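Local coordinates for protein phosphohistidine phosphatase sixA (Escherichia coli, PDB 1UJC) that removes phosphate from phosphohistidine on the HPt domain of the ArcB sensor in the multistep His-Asp phosphorelay, at residues E44-V48 / L67-A73; R47-F53 / E74-T80; L92-N97 / L138-G142. All coordinates share one frame; numbering follows the deposited sequence.

Interactions 1 and 2 overlap on strand 47-50 at Arg47 and Val48, their centres about 13 Å apart. In interaction 1 the segment leading into the strand meets the loop that follows helix 54-66; in interaction 2 the strand pairs with edge strand 74-75 and runs on toward the active site, where the side chain of Phe53 lies about 6 Å from the bound tungstate. Water 3, bound to the N-H of Val48, takes part in both. Interaction 3 ties helix 85-98 to a turn at the other edge of the sheet, its centre about 17 Å from that of interaction 2; Arg47 NH2 packs 3.4 Å from Leu95 CD2 and Leu49 CD1 lies 4.2 Å from Leu92 CD2.

Interaction 1. Residues E44-V48 / L67-A73; sequences EIERV and LNLPSSA
Ile45 and Leu69 lie side by side and point the same way, with Leu69 CD2 set against Ile45 CB at 3.6 Å and touching both of its branches. With CG anti to the carbonyl carbon (chi1 -70°), Leu69 brings its CD2 methyl to Ile45 and also to Val48 CG2, the Val48 and Leu69 side chains crossing at about a right angle. Leu67 CD2 touches Ile45 CG1 more loosely. Val48 turns CG2 onto the pyrrolidine ring of Pro70, 3.6 Å from its CD, while Val48 CG1 faces Ala73 CB. Leu60 of helix 54-66 packs against Val48, Leu69 and Ala73, and Leu104 against Ile45.

Pro70 also lies along the opposite backbone: its CG is 3.1 Å from Glu46 O, a close van der Waals approach. Without the ring's CG and CD, as with an alanine here, Val48 CG2 would probably lose its neighbour and a gap would open beside the Ile45-Glu46 backbone.

Polar contact between the segments runs through water. Water 1 donates both to Ile45 O, at 2.8 Å, and to Asn68 O, at 2.6 Å; water 2 accepts from Ile45 N and donates to the same Asn68 O, so two waters bridge one carbonyl to both backbone polar groups of Ile45. Farther along, water 3 accepts from Val48 N at 2.8 Å and has a weak bond to Ser72 O.

The arrangement belongs to a beta-alpha-beta unit of the histidine phosphatase fold: the loop leaving helix 54-66 packs beside the start of strand 47-50 before entering the neighbouring parallel strand 74-75.

Interaction 2. Residues R47-F53 / E74-T80; sequences RVLVSPF and EVLPELT
Arg47 grips the Glu74 carboxylate side-on with two nitrogens in a salt bridge. NE reaches OE2 of Glu74 at 2.7 Å, nearly straight (177°) and on the syn side but tilted 26° from the carboxylate plane; NH2 bonds to OE1 of Glu74 at 2.9 Å from above that plane, the guanidinium and carboxylate planes being 34° apart. The arginine chain, bent at chi2 and chi3, folds back to bring this edge onto the acid. Beside it, Glu74 N donates to Val48 O, Val50 N to Glu74 O, and Leu76 N to Val50 O, each at 2.9 Å. This is the parallel pairing of strands 47-50 and 74-75 in a beta-alpha-beta unit whose crossover is helix 54-66, with 74-75 at the sheet edge.

On the face bearing Leu49, its CD2 packs against Leu76 CD1 and its CB against Leu79 CD1; on the other, Val50 CG1 meets Val75 CG2. Past the strands, Val75 CG1 lies 3.6 Å from Pro52 CG, and Thr80 CG2 sits over one face of the Phe53 ring in a CH-pi contact, 4.1 Å from the centroid.

A second shell of bonds surrounds these groups. Ser51 OG accepts from Phe53 N in an ST turn and bonds to His108 of the tungstate pocket, whose ring also meets that of Phe53. Water 3 and Tyr91 bond to OE2 and OE1 of Glu74, respectively, while Glu98 forms a salt bridge to Arg47 NH1.

Interaction 3. Residues L92-N97 / L138-G142; sequences LQALTN and LDESG
Gln93 and Asn97, one turn apart on helix 85-98, face the type I beta turn Asp139-Gly142, with the Gln93-Gly142 and Asn97-Glu140 CA pairs each 5.4 Å apart. Both side-chain amides donate to one carbonyl of the turn, Glu140 O. Gln93 extends beyond CG to place NE2 3.0 Å from this oxygen, an almost straight bond (176°) in the plane of its amide. Asn97 ND2 comes to the same Glu140 O at 3.1 Å, in the carbonyl plane and on a lone pair; it also donates to Gln93 O in its own helix, which should limit rotation of the amide.

The turn is the hairpin connection between antiparallel strands 133-138 and 144-150, and within it Asp139 OD2 takes the N-H of Ser141 in an Asx turn.

Thr96 packs between helix and turn. Its OG1, anti to the carbonyl carbon (chi1 -66°), bonds back to Leu92 O, from the face of that carbonyl opposite Thr96 N, and leaves CG2, anti to the backbone N, 3.5 Å from Glu140 N. Leu138 CD2 packs 3.6 Å from Thr96 OG1 and 3.8 Å from Leu92 CB, and Met1 touches both Leu92 and Thr96.

Interaction 1. Residues E44-V48 / L67-A73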
loop_
_atom_site.group_PDB
_atom_site.type_symbol
_atom_site.label_atom_id
_atom_site.label_comp_id
_atom_site.label_asym_id
_atom_site.label_seq_id
_atom_site.Cartn_x
_atom_site.Cartn_y
_atom_site.Cartn_z
ATOM N N GLU A 44 13.033 1.678 4.949
ATOM C CA GLU A 44 13.774 1.137 3.820
ATOM C C GLU A 44 12.905 0.057 3.192
ATOM O O GLU A 44 12.731 -1.017 3.772
ATOM C CB GLU A 44 15.087 0.519 4.300
ATOM C CG GLU A 44 15.836 1.358 5.325
ATOM C CD GLU A 44 17.103 0.682 5.825
ATOM O OE1 GLU A 44 17.027 -0.492 6.253
ATOM O OE2 GLU A 44 18.176 1.325 5.799
ATOM N N ILE A 45 12.355 0.342 2.016
ATOM C CA ILE A 45 11.483 -0.612 1.337
ATOM C C ILE A 45 12.277 -1.569 0.467
ATOM O O ILE A 45 12.958 -1.151 -0.465
ATOM C CB ILE A 45 10.444 0.113 0.457
ATOM C CG1 ILE A 45 9.656 1.122 1.302
ATOM C CG2 ILE A 45 9.504 -0.894 -0.178
ATOM C CD1 ILE A 45 8.866 0.504 2.430
ATOM N N GLU A 46 12.174 -2.858 0.776
ATOM C CA GLU A 46 12.893 -3.893 0.038
ATOM C C GLU A 46 12.117 -4.400 -1.171
ATOM O O GLU A 46 12.702 -4.706 -2.212
ATOM C CB GLU A 46 13.211 -5.078 0.957
ATOM C CG GLU A 46 14.109 -6.142 0.313
ATOM C CD GLU A 46 14.361 -7.344 1.214
ATOM O OE1 GLU A 46 14.655 -7.147 2.410
ATOM O OE2 GLU A 46 14.276 -8.488 0.720
ATOM N N ARG A 47 10.800 -4.497 -1.031
ATOM C CA ARG A 47 9.958 -4.984 -2.115
ATOM C C ARG A 47 8.698 -4.140 -2.273
ATOM O O ARG A 47 8.202 -3.556 -1.305
ATOM C CB ARG A 47 9.571 -6.444 -1.854
ATOM C CG ARG A 47 10.747 -7.414 -1.899
ATOM C CD ARG A 47 11.183 -7.670 -3.337
ATOM N NE ARG A 47 10.307 -8.627 -4.008
ATOM C CZ ARG A 47 10.307 -9.937 -3.771
ATOM N NH1 ARG A 47 11.140 -10.452 -2.873
ATOM N NH2 ARG A 47 9.479 -10.735 -4.438
ATOM N N VAL A 48 8.179 -4.091 -3.495
ATOM C CA VAL A 48 6.979 -3.323 -3.783
ATOM C C VAL A 48 5.952 -4.130 -4.571
ATOM O O VAL A 48 6.271 -4.732 -5.598
ATOM C CB VAL A 48 7.330 -2.051 -4.572
ATOM C CG1 VAL A 48 6.067 -1.285 -4.921
ATOM C CG2 VAL A 48 8.275 -1.192 -3.756
ATOM N N LEU A 67 11.062 8.630 -2.174
ATOM C CA LEU A 67 11.605 7.575 -1.325
ATOM C C LEU A 67 12.375 6.566 -2.178
ATOM O O LEU A 67 11.926 6.193 -3.260
ATOM C CB LEU A 67 10.441 6.893 -0.598
ATOM C CG LEU A 67 10.639 5.831 0.480
ATOM C CD1 LEU A 67 11.341 6.424 1.684
ATOM C CD2 LEU A 67 9.270 5.303 0.897
ATOM N N ASN A 68 13.538 6.132 -1.702
ATOM C CA ASN A 68 14.336 5.166 -2.452
ATOM C C ASN A 68 13.588 3.838 -2.509
ATOM O O ASN A 68 13.428 3.166 -1.487
ATOM C CB ASN A 68 15.705 4.948 -1.789
ATOM C CG ASN A 68 16.454 6.250 -1.530
ATOM O OD1 ASN A 68 16.382 7.193 -2.323
ATOM N ND2 ASN A 68 17.197 6.298 -0.423
ATOM N N LEU A 69 13.123 3.466 -3.698
ATOM C CA LEU A 69 12.390 2.215 -3.878
ATOM C C LEU A 69 13.136 1.256 -4.794
ATOM O O LEU A 69 14.014 1.666 -5.555
ATOM C CB LEU A 69 10.999 2.489 -4.464
ATOM C CG LEU A 69 9.984 3.181 -3.552
ATOM C CD1 LEU A 69 8.663 3.387 -4.288
ATOM C CD2 LEU A 69 9.769 2.333 -2.318
ATOM N N PRO A 70 12.795 -0.044 -4.731
ATOM C CA PRO A 70 13.449 -1.049 -5.575
ATOM C C PRO A 70 13.294 -0.674 -7.039
ATOM O O PRO A 70 12.315 -0.030 -7.425
ATOM C CB PRO A 70 12.698 -2.334 -5.234
ATOM C CG PRO A 70 12.275 -2.110 -3.830
ATOM C CD PRO A 70 11.800 -0.677 -3.850
ATOM N N SER A 71 14.260 -1.078 -7.855
ATOM C CA SER A 71 14.215 -0.775 -9.275
ATOM C C SER A 71 12.964 -1.387 -9.869
ATOM O O SER A 71 12.274 -0.766 -10.682
ATOM C CB SER A 71 15.451 -1.337 -9.978
ATOM O OG SER A 71 15.401 -1.044 -11.361
ATOM N N SER A 72 12.660 -2.610 -9.451
ATOM C CA SER A 72 11.483 -3.289 -9.956
ATOM C C SER A 72 10.319 -3.223 -8.974
ATOM O O SER A 72 10.468 -2.805 -7.819
ATOM C CB SER A 72 11.812 -4.750 -10.273
ATOM O OG SER A 72 12.851 -4.829 -11.231
ATOM N N ALA A 73 9.155 -3.622 -9.463
ATOM C CA ALA A 73 7.938 -3.650 -8.675
ATOM C C ALA A 73 7.156 -4.828 -9.220
ATOM O O ALA A 73 7.296 -5.182 -10.387
ATOM C CB ALA A 73 7.157 -2.362 -8.861
HETATM O O HOH W 1 14.661 1.040 -0.785
HETATM O O HOH W 2 12.374 2.913 1.493
HETATM O O HOH W 3 9.709 -5.159 -5.560
#

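Interaction 2. Residues R47-F53 / E74-T80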
loop_
_atom_site.group_PDB
_atom_site.type_symbol
_atom_site.label_atom_id
_atom_site.label_comp_id
_atom_site.label_asym_id
_atom_site.label_seq_id
_atom_site.Cartn_x
_atom_site.Cartn_y
_atom_site.Cartn_z
ATOM N N ARG A 47 10.800 -4.497 -1.031
ATOM C CA ARG A 47 9.958 -4.984 -2.115
ATOM C C ARG A 47 8.698 -4.140 -2.273
ATOM O O ARG A 47 8.202 -3.556 -1.305
ATOM C CB ARG A 47 9.571 -6.444 -1.854
ATOM C CG ARG A 47 10.747 -7.414 -1.899
ATOM C CD ARG A 47 11.183 -7.670 -3.337
ATOM N NE ARG A 47 10.307 -8.627 -4.008
ATOM C CZ ARG A 47 10.307 -9.937 -3.771
ATOM N NH1 ARG A 47 11.140 -10.452 -2.873
ATOM N NH2 ARG A 47 9.479 -10.735 -4.438
ATOM N N VAL A 48 8.179 -4.091 -3.495
ATOM C CA VAL A 48 6.979 -3.323 -3.783
ATOM C C VAL A 48 5.952 -4.130 -4.571
ATOM O O VAL A 48 6.271 -4.732 -5.598
ATOM C CB VAL A 48 7.330 -2.051 -4.572
ATOM C CG1 VAL A 48 6.067 -1.285 -4.921
ATOM C CG2 VAL A 48 8.275 -1.192 -3.756
ATOM N N LEU A 49 4.718 -4.134 -4.074
ATOM C CA LEU A 49 3.612 -4.843 -4.708
ATOM C C LEU A 49 2.575 -3.776 -5.036
ATOM O O LEU A 49 2.191 -2.994 -4.167
ATOM C CB LEU A 49 3.022 -5.875 -3.744
ATOM C CG LEU A 49 4.026 -6.826 -3.083
ATOM C CD1 LEU A 49 3.300 -7.758 -2.119
ATOM C CD2 LEU A 49 4.753 -7.627 -4.153
ATOM N N VAL A 50 2.125 -3.735 -6.283
ATOM C CA VAL A 50 1.161 -2.718 -6.688
ATOM C C VAL A 50 0.018 -3.241 -7.552
ATOM O O VAL A 50 0.172 -4.214 -8.287
ATOM C CB VAL A 50 1.882 -1.580 -7.458
ATOM C CG1 VAL A 50 2.506 -2.132 -8.736
ATOM C CG2 VAL A 50 0.908 -0.447 -7.770
ATOM N N SER A 51 -1.133 -2.585 -7.443
ATOM C CA SER A 51 -2.306 -2.933 -8.229
ATOM C C SER A 51 -2.036 -2.562 -9.684
ATOM O O SER A 51 -1.292 -1.627 -9.962
ATOM C CB SER A 51 -3.521 -2.153 -7.730
ATOM O OG SER A 51 -4.544 -2.143 -8.707
ATOM N N PRO A 52 -2.639 -3.300 -10.629
ATOM C CA PRO A 52 -2.479 -3.065 -12.070
ATOM C C PRO A 52 -3.170 -1.783 -12.542
ATOM O O PRO A 52 -2.920 -1.309 -13.647
ATOM C CB PRO A 52 -3.122 -4.303 -12.699
ATOM C CG PRO A 52 -2.995 -5.344 -11.632
ATOM C CD PRO A 52 -3.343 -4.568 -10.389
ATOM N N PHE A 53 -4.046 -1.231 -11.704
ATOM C CA PHE A 53 -4.772 -0.016 -12.063
ATOM C C PHE A 53 -3.895 1.230 -12.050
ATOM O O PHE A 53 -3.095 1.441 -11.131
ATOM C CB PHE A 53 -5.976 0.180 -11.137
ATOM C CG PHE A 53 -7.092 -0.810 -11.367
ATOM C CD1 PHE A 53 -6.976 -1.809 -12.336
ATOM C CD2 PHE A 53 -8.254 -0.751 -10.609
ATOM C CE1 PHE A 53 -8.003 -2.732 -12.540
ATOM C CE2 PHE A 53 -9.284 -1.668 -10.808
ATOM C CZ PHE A 53 -9.159 -2.659 -11.771
ATOM N N GLU A 74 6.349 -5.446 -8.373
ATOM C CA GLU A 74 5.563 -6.587 -8.787
ATOM C C GLU A 74 4.109 -6.164 -8.894
ATOM O O GLU A 74 3.487 -5.788 -7.900
ATOM C CB GLU A 74 5.733 -7.716 -7.769
ATOM C CG GLU A 74 7.164 -8.212 -7.705
ATOM C CD GLU A 74 7.640 -8.493 -6.293
ATOM O OE1 GLU A 74 7.142 -9.455 -5.667
ATOM O OE2 GLU A 74 8.517 -7.740 -5.815
ATOM N N VAL A 75 3.590 -6.203 -10.116
ATOM C CA VAL A 75 2.210 -5.833 -10.383
ATOM C C VAL A 75 1.368 -7.070 -10.120
ATOM O O VAL A 75 1.484 -8.067 -10.836
ATOM C CB VAL A 75 2.034 -5.380 -11.846
ATOM C CG1 VAL A 75 0.585 -4.979 -12.098
ATOM C CG2 VAL A 75 2.964 -4.203 -12.135
ATOM N N LEU A 76 0.536 -6.999 -9.085
ATOM C CA LEU A 76 -0.310 -8.117 -8.684
ATOM C C LEU A 76 -1.777 -7.916 -9.033
ATOM O O LEU A 76 -2.384 -6.925 -8.633
ATOM C CB LEU A 76 -0.190 -8.349 -7.167
ATOM C CG LEU A 76 1.053 -9.033 -6.587
ATOM C CD1 LEU A 76 2.305 -8.276 -6.973
ATOM C CD2 LEU A 76 0.919 -9.104 -5.060
ATOM N N PRO A 77 -2.369 -8.863 -9.779
ATOM C CA PRO A 77 -3.780 -8.751 -10.157
ATOM C C PRO A 77 -4.714 -8.812 -8.950
ATOM O O PRO A 77 -5.823 -8.286 -8.994
ATOM C CB PRO A 77 -3.988 -9.942 -11.088
ATOM C CG PRO A 77 -2.628 -10.141 -11.703
ATOM C CD PRO A 77 -1.722 -9.973 -10.498
ATOM N N GLU A 78 -4.266 -9.455 -7.875
ATOM C CA GLU A 78 -5.103 -9.580 -6.684
ATOM C C GLU A 78 -5.108 -8.336 -5.805
ATOM O O GLU A 78 -5.684 -8.352 -4.723
ATOM C CB GLU A 78 -4.679 -10.799 -5.860
ATOM C CG GLU A 78 -4.831 -12.116 -6.599
ATOM C CD GLU A 78 -6.264 -12.385 -7.038
ATOM O OE1 GLU A 78 -6.465 -13.338 -7.823
ATOM O OE2 GLU A 78 -7.186 -11.656 -6.604
ATOM N N LEU A 79 -4.469 -7.267 -6.275
ATOM C CA LEU A 79 -4.423 -6.009 -5.531
ATOM C C LEU A 79 -5.466 -5.020 -6.042
ATOM O O LEU A 79 -5.569 -3.896 -5.549
ATOM C CB LEU A 79 -3.022 -5.388 -5.607
ATOM C CG LEU A 79 -1.978 -6.091 -4.736
ATOM C CD1 LEU A 79 -0.607 -5.458 -4.915
ATOM C CD2 LEU A 79 -2.418 -6.012 -3.283
ATOM N N THR A 80 -6.234 -5.440 -7.041
ATOM C CA THR A 80 -7.289 -4.598 -7.592
ATOM C C THR A 80 -8.366 -4.504 -6.512
ATOM O O THR A 80 -8.351 -5.268 -5.552
ATOM C CB THR A 80 -7.901 -5.221 -8.864
ATOM O OG1 THR A 80 -8.363 -6.546 -8.576
ATOM C CG2 THR A 80 -6.877 -5.269 -9.984
HETATM O O HOH W 3 9.709 -5.159 -5.560
#

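Interaction 3. Residues L92-N97 / L138-G142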
loop_
_atom_site.group_PDB
_atom_site.type_symbol
_atom_site.label_atom_id
_atom_site.label_comp_id
_atom_site.label_asym_id
_atom_site.label_seq_id
_atom_site.Cartn_x
_atom_site.Cartn_y
_atom_site.Cartn_z
ATOM N N LEU A 92 2.245 -12.442 0.790
ATOM C CA LEU A 92 3.030 -11.768 1.818
ATOM C C LEU A 92 3.714 -12.758 2.761
ATOM O O LEU A 92 4.862 -12.550 3.153
ATOM C CB LEU A 92 2.147 -10.796 2.611
ATOM C CG LEU A 92 1.923 -9.435 1.941
ATOM C CD1 LEU A 92 0.781 -8.681 2.618
ATOM C CD2 LEU A 92 3.211 -8.631 2.006
ATOM N N GLN A 93 3.015 -13.836 3.113
ATOM C CA GLN A 93 3.588 -14.845 3.997
ATOM C C GLN A 93 4.772 -15.500 3.285
ATOM O O GLN A 93 5.790 -15.806 3.907
ATOM C CB GLN A 93 2.533 -15.897 4.383
ATOM C CG GLN A 93 3.091 -17.098 5.154
ATOM C CD GLN A 93 2.020 -17.942 5.835
ATOM O OE1 GLN A 93 0.917 -18.120 5.309
ATOM N NE2 GLN A 93 2.350 -18.481 7.007
ATOM N N ALA A 94 4.636 -15.700 1.975
ATOM C CA ALA A 94 5.705 -16.289 1.178
ATOM C C ALA A 94 6.951 -15.419 1.307
ATOM O O ALA A 94 8.010 -15.893 1.713
ATOM C CB ALA A 94 5.290 -16.383 -0.279
ATOM N N LEU A 95 6.822 -14.140 0.968
ATOM C CA LEU A 95 7.953 -13.228 1.056
ATOM C C LEU A 95 8.539 -13.205 2.466
ATOM O O LEU A 95 9.755 -13.111 2.635
ATOM C CB LEU A 95 7.535 -11.815 0.638
ATOM C CG LEU A 95 7.028 -11.634 -0.800
ATOM C CD1 LEU A 95 6.789 -10.149 -1.075
ATOM C CD2 LEU A 95 8.039 -12.194 -1.777
ATOM N N THR A 96 7.679 -13.292 3.475
ATOM C CA THR A 96 8.134 -13.286 4.863
ATOM C C THR A 96 9.074 -14.459 5.115
ATOM O O THR A 96 10.131 -14.294 5.720
ATOM C CB THR A 96 6.942 -13.363 5.854
ATOM O OG1 THR A 96 6.161 -12.166 5.754
ATOM C CG2 THR A 96 7.438 -13.510 7.287
ATOM N N ASN A 97 8.692 -15.640 4.642
ATOM C CA ASN A 97 9.508 -16.835 4.817
ATOM C C ASN A 97 10.738 -16.814 3.913
ATOM O O ASN A 97 11.698 -17.547 4.141
ATOM C CB ASN A 97 8.672 -18.086 4.539
ATOM C CG ASN A 97 7.777 -18.454 5.702
ATOM O OD1 ASN A 97 8.230 -19.037 6.689
ATOM N ND2 ASN A 97 6.503 -18.097 5.603
ATOM N N LEU A 138 4.425 -8.527 10.138
ATOM C CA LEU A 138 3.984 -9.887 9.854
ATOM C C LEU A 138 5.063 -10.923 10.135
ATOM O O LEU A 138 6.222 -10.753 9.741
ATOM C CB LEU A 138 3.552 -9.990 8.391
ATOM C CG LEU A 138 2.909 -11.282 7.879
ATOM C CD1 LEU A 138 1.563 -11.526 8.566
ATOM C CD2 LEU A 138 2.714 -11.161 6.378
ATOM N N ASP A 139 4.684 -12.000 10.813
ATOM C CA ASP A 139 5.642 -13.051 11.102
ATOM C C ASP A 139 5.491 -14.201 10.106
ATOM O O ASP A 139 4.571 -14.216 9.281
ATOM C CB ASP A 139 5.519 -13.534 12.559
ATOM C CG ASP A 139 4.314 -14.424 12.806
ATOM O OD1 ASP A 139 3.981 -14.619 13.999
ATOM O OD2 ASP A 139 3.715 -14.940 11.839
ATOM N N GLU A 140 6.409 -15.151 10.189
ATOM C CA GLU A 140 6.451 -16.294 9.288
ATOM C C GLU A 140 5.205 -17.186 9.247
ATOM O O GLU A 140 4.970 -17.887 8.262
ATOM C CB GLU A 140 7.688 -17.126 9.619
ATOM C CG GLU A 140 8.952 -16.279 9.855
ATOM C CD GLU A 140 8.944 -15.525 11.193
ATOM O OE1 GLU A 140 8.651 -16.162 12.227
ATOM O OE2 GLU A 140 9.246 -14.304 11.214
ATOM N N SER A 141 4.402 -17.151 10.304
ATOM C CA SER A 141 3.193 -17.965 10.352
ATOM C C SER A 141 1.970 -17.187 9.888
ATOM O O SER A 141 0.838 -17.631 10.067
ATOM C CB SER A 141 2.977 -18.505 11.766
ATOM O OG SER A 141 4.018 -19.407 12.107
ATOM N N GLY A 142 2.206 -16.024 9.287
ATOM C CA GLY A 142 1.112 -15.206 8.792
ATOM C C GLY A 142 0.418 -14.387 9.861
ATOM O O GLY A 142 -0.646 -13.828 9.619
#